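Local coordinates for protein beta-ketoacyl synthase (Burkholderia phymatum, PDB 4EWG) that probably catalyses the condensation step of fatty acid chain elongation as a 3-oxoacyl-[acyl-carrier-protein] synthase, and binds calcium, at residues Arg283-Ala288 against Asn403-Phe408; Tyr301-Gly306 against Val392-Phe397. All blocks are in the same frame, centred on the assembly; numbering follows the deposited sequence.

Interaction 1. Residues Arg283-Ala288 against Asn403-Phe408; sequences RAMQLA and NTSLIF
Ser-405 nestles against the helix between Ala-284 and Ala-288, and packing is tight along this alanine side, at Ile-407 too. The serine hydroxyl stands anti to the backbone N (chi1 -178°) and reaches the helix surface, with OG 3.6 Å from Met-285 CA and 3.5 Å from Ala-288 CB. One bond back, Ser-405 CB lies 3.6 Å from Ala-284 O. OG is also hydrogen-bonded to Asn-395 OD1 on the adjoining strand. On one side of the serine the methyl of Ala-284 meets Asn-403 CB at 3.7 Å; on the other, CD1 of Ile-407 comes 3.5 Å from Ala-288 C and also touches its methyl. With two alanines facing the strand, the axes approach to 7.1 Å. Met-285 touches with CB and sends its extended tail to helix 310-324. The helix's other side is looser and partly exposed: there Arg-283 NH1 makes a bent hydrogen bond to Gln-286 OE1 (2.7 Å, 140° at the hydrogen), from above the amide carbonyl plane, and a salt bridge with Glu-290. Leu-406, on the strand's reverse face, packs against helix 170-183, so the strand is sandwiched between helices, as in the layered alpha-beta-alpha-beta-alpha thiolase fold.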
loop_
_atom_site.group_PDB
_atom_site.type_symbol
_atom_site.label_atom_id
_atom_site.label_comp_id
_atom_site.label_asym_id
_atom_site.label_seq_id
_atom_site.Cartn_x
_atom_site.Cartn_y
_atom_site.Cartn_z
ATOM N N ARG A 283 -21.305 -3.239 8.433
ATOM C CA ARG A 283 -20.513 -4.376 8.968
ATOM C C ARG A 283 -19.116 -3.926 9.395
ATOM O O ARG A 283 -18.580 -4.395 10.410
ATOM C CB ARG A 283 -20.462 -5.505 7.928
ATOM C CG ARG A 283 -19.732 -6.780 8.341
ATOM C CD ARG A 283 -20.398 -7.504 9.500
ATOM N NE ARG A 283 -19.523 -8.546 10.050
ATOM C CZ ARG A 283 -19.432 -8.883 11.345
ATOM N NH1 ARG A 283 -20.130 -8.243 12.294
ATOM N NH2 ARG A 283 -18.593 -9.851 11.707
ATOM N N ALA A 284 -18.533 -2.984 8.656
ATOM C CA ALA A 284 -17.257 -2.408 9.044
ATOM C C ALA A 284 -17.334 -1.728 10.444
ATOM O O ALA A 284 -16.436 -1.905 11.286
ATOM C CB ALA A 284 -16.781 -1.430 7.983
ATOM N N MET A 285 -18.407 -0.972 10.680
ATOM C CA MET A 285 -18.652 -0.360 11.978
ATOM C C MET A 285 -18.772 -1.423 13.093
ATOM O O MET A 285 -18.152 -1.279 14.166
ATOM C CB MET A 285 -19.924 0.501 11.926
ATOM C CG MET A 285 -19.917 1.574 10.842
ATOM S SD MET A 285 -21.418 2.570 10.848
ATOM C CE MET A 285 -21.362 3.336 9.229
ATOM N N GLN A 286 -19.544 -2.483 12.827
ATOM C CA GLN A 286 -19.709 -3.648 13.737
ATOM C C GLN A 286 -18.383 -4.301 14.054
ATOM O O GLN A 286 -18.109 -4.648 15.189
ATOM C CB GLN A 286 -20.548 -4.780 13.059
ATOM C CG GLN A 286 -22.062 -4.783 13.143
ATOM C CD GLN A 286 -22.693 -5.757 12.087
ATOM O OE1 GLN A 286 -22.485 -7.007 12.147
ATOM N NE2 GLN A 286 -23.439 -5.183 11.090
ATOM N N LEU A 287 -17.594 -4.546 13.025
ATOM C CA LEU A 287 -16.244 -5.101 13.214
ATOM C C LEU A 287 -15.431 -4.256 14.196
ATOM O O LEU A 287 -14.723 -4.807 15.068
ATOM C CB LEU A 287 -15.511 -5.249 11.863
ATOM C CG LEU A 287 -15.927 -6.469 11.019
ATOM C CD1 LEU A 287 -15.343 -6.410 9.616
ATOM C CD2 LEU A 287 -15.497 -7.769 11.686
ATOM N N ALA A 288 -15.549 -2.928 14.103
ATOM C CA ALA A 288 -14.801 -2.050 15.017
ATOM C C ALA A 288 -15.349 -2.205 16.442
ATOM O O ALA A 288 -14.584 -2.325 17.411
ATOM C CB ALA A 288 -14.902 -0.601 14.577
ATOM N N ASN A 403 -13.916 -0.182 3.205
ATOM C CA ASN A 403 -14.493 0.479 4.356
ATOM C C ASN A 403 -13.605 0.376 5.604
ATOM O O ASN A 403 -13.035 -0.689 5.886
ATOM C CB ASN A 403 -15.859 -0.125 4.671
ATOM C CG ASN A 403 -16.713 -0.302 3.430
ATOM O OD1 ASN A 403 -16.828 0.616 2.603
ATOM N ND2 ASN A 403 -17.301 -1.472 3.290
ATOM N N THR A 404 -13.518 1.488 6.337
ATOM C CA THR A 404 -12.824 1.546 7.627
ATOM C C THR A 404 -13.641 2.263 8.671
ATOM O O THR A 404 -14.355 3.208 8.381
ATOM C CB THR A 404 -11.466 2.271 7.533
ATOM O OG1 THR A 404 -11.680 3.640 7.135
ATOM C CG2 THR A 404 -10.579 1.604 6.528
ATOM N N SER A 405 -13.521 1.773 9.899
ATOM C CA SER A 405 -14.176 2.347 11.070
ATOM C C SER A 405 -13.165 2.339 12.221
ATOM O O SER A 405 -12.600 1.299 12.547
ATOM C CB SER A 405 -15.397 1.509 11.436
ATOM O OG SER A 405 -16.076 2.041 12.532
ATOM N N LEU A 406 -12.943 3.493 12.821
ATOM C CA LEU A 406 -11.997 3.638 13.926
ATOM C C LEU A 406 -12.742 4.056 15.146
ATOM O O LEU A 406 -13.552 4.992 15.070
ATOM C CB LEU A 406 -10.957 4.700 13.595
ATOM C CG LEU A 406 -9.923 4.281 12.561
ATOM C CD1 LEU A 406 -9.243 5.535 11.949
ATOM C CD2 LEU A 406 -8.926 3.297 13.175
ATOM N N ILE A 407 -12.440 3.421 16.279
ATOM C CA ILE A 407 -12.974 3.838 17.556
ATOM C C ILE A 407 -11.861 4.350 18.505
ATOM O O ILE A 407 -10.887 3.626 18.815
ATOM C CB ILE A 407 -13.762 2.697 18.255
ATOM C CG1 ILE A 407 -14.939 2.246 17.371
ATOM C CG2 ILE A 407 -14.286 3.177 19.615
ATOM C CD1 ILE A 407 -15.697 1.016 17.859
ATOM N N PHE A 408 -12.051 5.591 18.997
ATOM C CA PHE A 408 -11.146 6.216 19.938
ATOM C C PHE A 408 -11.809 6.338 21.330
ATOM O O PHE A 408 -12.981 6.726 21.461
ATOM C CB PHE A 408 -10.741 7.608 19.442
ATOM C CG PHE A 408 -10.122 7.600 18.094
ATOM C CD1 PHE A 408 -8.921 6.955 17.882
ATOM C CD2 PHE A 408 -10.752 8.205 17.022
ATOM C CE1 PHE A 408 -8.343 6.915 16.628
ATOM C CE2 PHE A 408 -10.176 8.175 15.756
ATOM C CZ PHE A 408 -8.968 7.530 15.561
#

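Interaction 2. Residues Tyr301-Gly306 against Val392-Phe397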
loop_
_atom_site.group_PDB
_atom_site.type_symbol
_atom_site.label_atom_id
_atom_site.label_comp_id
_atom_site.label_asym_id
_atom_site.label_seq_id
_atom_site.Cartn_x
_atom_site.Cartn_y
_atom_site.Cartn_z
ATOM N N TYR A 301 -20.628 9.765 19.340
ATOM C CA TYR A 301 -20.555 10.585 18.110
ATOM C C TYR A 301 -19.886 9.818 16.991
ATOM O O TYR A 301 -18.970 9.035 17.208
ATOM C CB TYR A 301 -19.809 11.910 18.378
ATOM C CG TYR A 301 -19.390 12.700 17.144
ATOM C CD1 TYR A 301 -20.249 13.601 16.552
ATOM C CD2 TYR A 301 -18.110 12.555 16.586
ATOM C CE1 TYR A 301 -19.875 14.328 15.418
ATOM C CE2 TYR A 301 -17.727 13.272 15.455
ATOM C CZ TYR A 301 -18.615 14.163 14.876
ATOM O OH TYR A 301 -18.251 14.916 13.761
ATOM N N VAL A 302 -20.371 10.050 15.787
ATOM C CA VAL A 302 -19.753 9.556 14.600
ATOM C C VAL A 302 -19.253 10.724 13.774
ATOM O O VAL A 302 -20.026 11.623 13.447
ATOM C CB VAL A 302 -20.763 8.739 13.789
ATOM C CG1 VAL A 302 -20.190 8.356 12.426
ATOM C CG2 VAL A 302 -21.190 7.533 14.591
ATOM N N ASN A 303 -17.965 10.684 13.402
ATOM C CA ASN A 303 -17.429 11.559 12.346
ATOM C C ASN A 303 -17.623 10.868 11.017
ATOM O O ASN A 303 -16.895 9.945 10.664
ATOM C CB ASN A 303 -15.945 11.915 12.577
ATOM C CG ASN A 303 -15.454 13.055 11.670
ATOM O OD1 ASN A 303 -14.655 12.830 10.732
ATOM N ND2 ASN A 303 -15.919 14.285 11.946
ATOM N N ALA A 304 -18.635 11.324 10.291
ATOM C CA ALA A 304 -18.954 10.839 8.978
ATOM C C ALA A 304 -17.785 10.987 7.999
ATOM O O ALA A 304 -16.864 11.782 8.190
ATOM C CB ALA A 304 -20.196 11.555 8.424
ATOM N N HIS A 305 -17.855 10.183 6.952
ATOM C CA HIS A 305 -17.057 10.377 5.767
ATOM C C HIS A 305 -17.652 11.553 5.075
ATOM O O HIS A 305 -16.945 12.522 4.788
ATOM C CB HIS A 305 -17.102 9.116 4.921
ATOM C CG HIS A 305 -16.103 9.077 3.811
ATOM N ND1 HIS A 305 -14.799 9.303 4.003
ATOM C CD2 HIS A 305 -16.254 8.754 2.470
ATOM C CE1 HIS A 305 -14.153 9.186 2.819
ATOM N NE2 HIS A 305 -15.039 8.840 1.892
ATOM N N GLY A 306 -18.964 11.489 4.802
ATOM C CA GLY A 306 -19.743 12.672 4.423
ATOM C C GLY A 306 -19.198 13.463 3.256
ATOM O O GLY A 306 -18.923 14.652 3.379
ATOM N N VAL A 392 -15.717 7.806 20.673
ATOM C CA VAL A 392 -16.106 8.299 19.384
ATOM C C VAL A 392 -15.671 7.369 18.267
ATOM O O VAL A 392 -14.750 6.567 18.428
ATOM C CB VAL A 392 -15.579 9.715 19.158
ATOM C CG1 VAL A 392 -16.178 10.635 20.246
ATOM C CG2 VAL A 392 -14.067 9.717 19.180
ATOM N N MET A 393 -16.367 7.482 17.140
ATOM C CA MET A 393 -16.070 6.699 15.952
ATOM C C MET A 393 -15.824 7.629 14.749
ATOM O O MET A 393 -16.534 8.634 14.562
ATOM C CB MET A 393 -17.223 5.738 15.654
ATOM C CG MET A 393 -17.039 4.871 14.416
ATOM S SD MET A 393 -18.431 3.731 14.130
ATOM C CE MET A 393 -17.952 2.350 15.163
ATOM N N SER A 394 -14.825 7.275 13.926
ATOM C CA SER A 394 -14.588 7.994 12.675
ATOM C C SER A 394 -14.557 6.988 11.540
ATOM O O SER A 394 -13.772 6.035 11.567
ATOM C CB SER A 394 -13.293 8.769 12.689
ATOM O OG SER A 394 -13.126 9.485 11.460
ATOM N N ASN A 395 -15.412 7.217 10.552
ATOM C CA ASN A 395 -15.612 6.284 9.431
ATOM C C ASN A 395 -15.147 6.858 8.104
ATOM O O ASN A 395 -15.099 8.074 7.917
ATOM C CB ASN A 395 -17.090 5.927 9.303
ATOM C CG ASN A 395 -17.579 5.074 10.446
ATOM O OD1 ASN A 395 -16.833 4.220 10.959
ATOM N ND2 ASN A 395 -18.856 5.286 10.861
ATOM N N ASN A 396 -14.756 5.973 7.205
ATOM C CA ASN A 396 -14.318 6.355 5.853
ATOM C C ASN A 396 -14.603 5.221 4.923
ATOM O O ASN A 396 -14.452 4.041 5.282
ATOM C CB ASN A 396 -12.813 6.674 5.803
ATOM C CG ASN A 396 -12.436 7.818 6.709
ATOM O OD1 ASN A 396 -12.561 9.024 6.326
ATOM N ND2 ASN A 396 -11.952 7.486 7.885
ATOM N N PHE A 397 -15.021 5.579 3.731
ATOM C CA PHE A 397 -15.456 4.602 2.732
ATOM C C PHE A 397 -14.881 5.032 1.437
ATOM O O PHE A 397 -15.088 6.163 1.053
ATOM C CB PHE A 397 -16.994 4.572 2.647
ATOM C CG PHE A 397 -17.647 4.371 3.963
ATOM C CD1 PHE A 397 -17.654 3.119 4.565
ATOM C CD2 PHE A 397 -18.222 5.414 4.627
ATOM C CE1 PHE A 397 -18.243 2.917 5.802
ATOM C CE2 PHE A 397 -18.817 5.219 5.872
ATOM C CZ PHE A 397 -18.826 3.980 6.451
#
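The imidazole of His-305 lies flat against the backbone of Asn-396 and Phe-397: Phe-397 N sits 3.5 Å above the ring centre, and Asn-396 C over the same face toward the rim. His-339 meets this ring edge-to-face. A second flat group, the Tyr-301 phenol, has Asn-303 ND2 in plane at its edge, donating a hydrogen bond to Tyr-301 OH (3.0 Å); the hydroxyl lies close to the amide plane and is also hydrogen-bonded to Ser-331. Two adjacent parallel strands of a thiolase-fold sheet pair here; 301-306 then passes from strand to loop, where His-305 lies within Asn-Ala-His-Gly, which in related ketosynthases carries an active-site histidine. With CG anti to the backbone N (chi1 -168°), His-305 turns its ring over strand 392-397, and NE2 comes 2.8 Å from Phe-397 O, with poor hydrogen-bond geometry. Val-302 and Met-393 face helix 310-324, whereas Asn-303 packs on helix 344-358. CG1 of Val-302 makes van der Waals contact with Asn-395 ND2 (3.7 Å); Asn-395 OD1 is hydrogen-bonded to Ser-405 OG. Three backbone hydrogen bonds lace the parallel pair: Met-393 N to Tyr-301 O, Asn-303 N to Met-393 O and, nearly straight at 174°, Asn-395 N to Asn-303 O at 3.1 Å.

From the N terminus, the chain leaves strand 259-268, passes through helix 278-291 and enters strand 299-303, which is parallel to the first but separated from it by two strands that come much later. Strand 391-398 fills the place beside 299-303, so interaction 2 closes a loop of 85 residues; strand 402-409 then turns back antiparallel, and interaction 1 closes a longer loop, of 114 residues, when this strand packs under helix 278-291. Interaction 2 is thus nested inside interaction 1. Their centres are about 9 Å apart, and probable backbone hydrogen bonds, Leu-406 with Ser-394 and Thr-404 with Asn-396, join them. Together they tie helix 278-291 to three strands adjacent in the sheet.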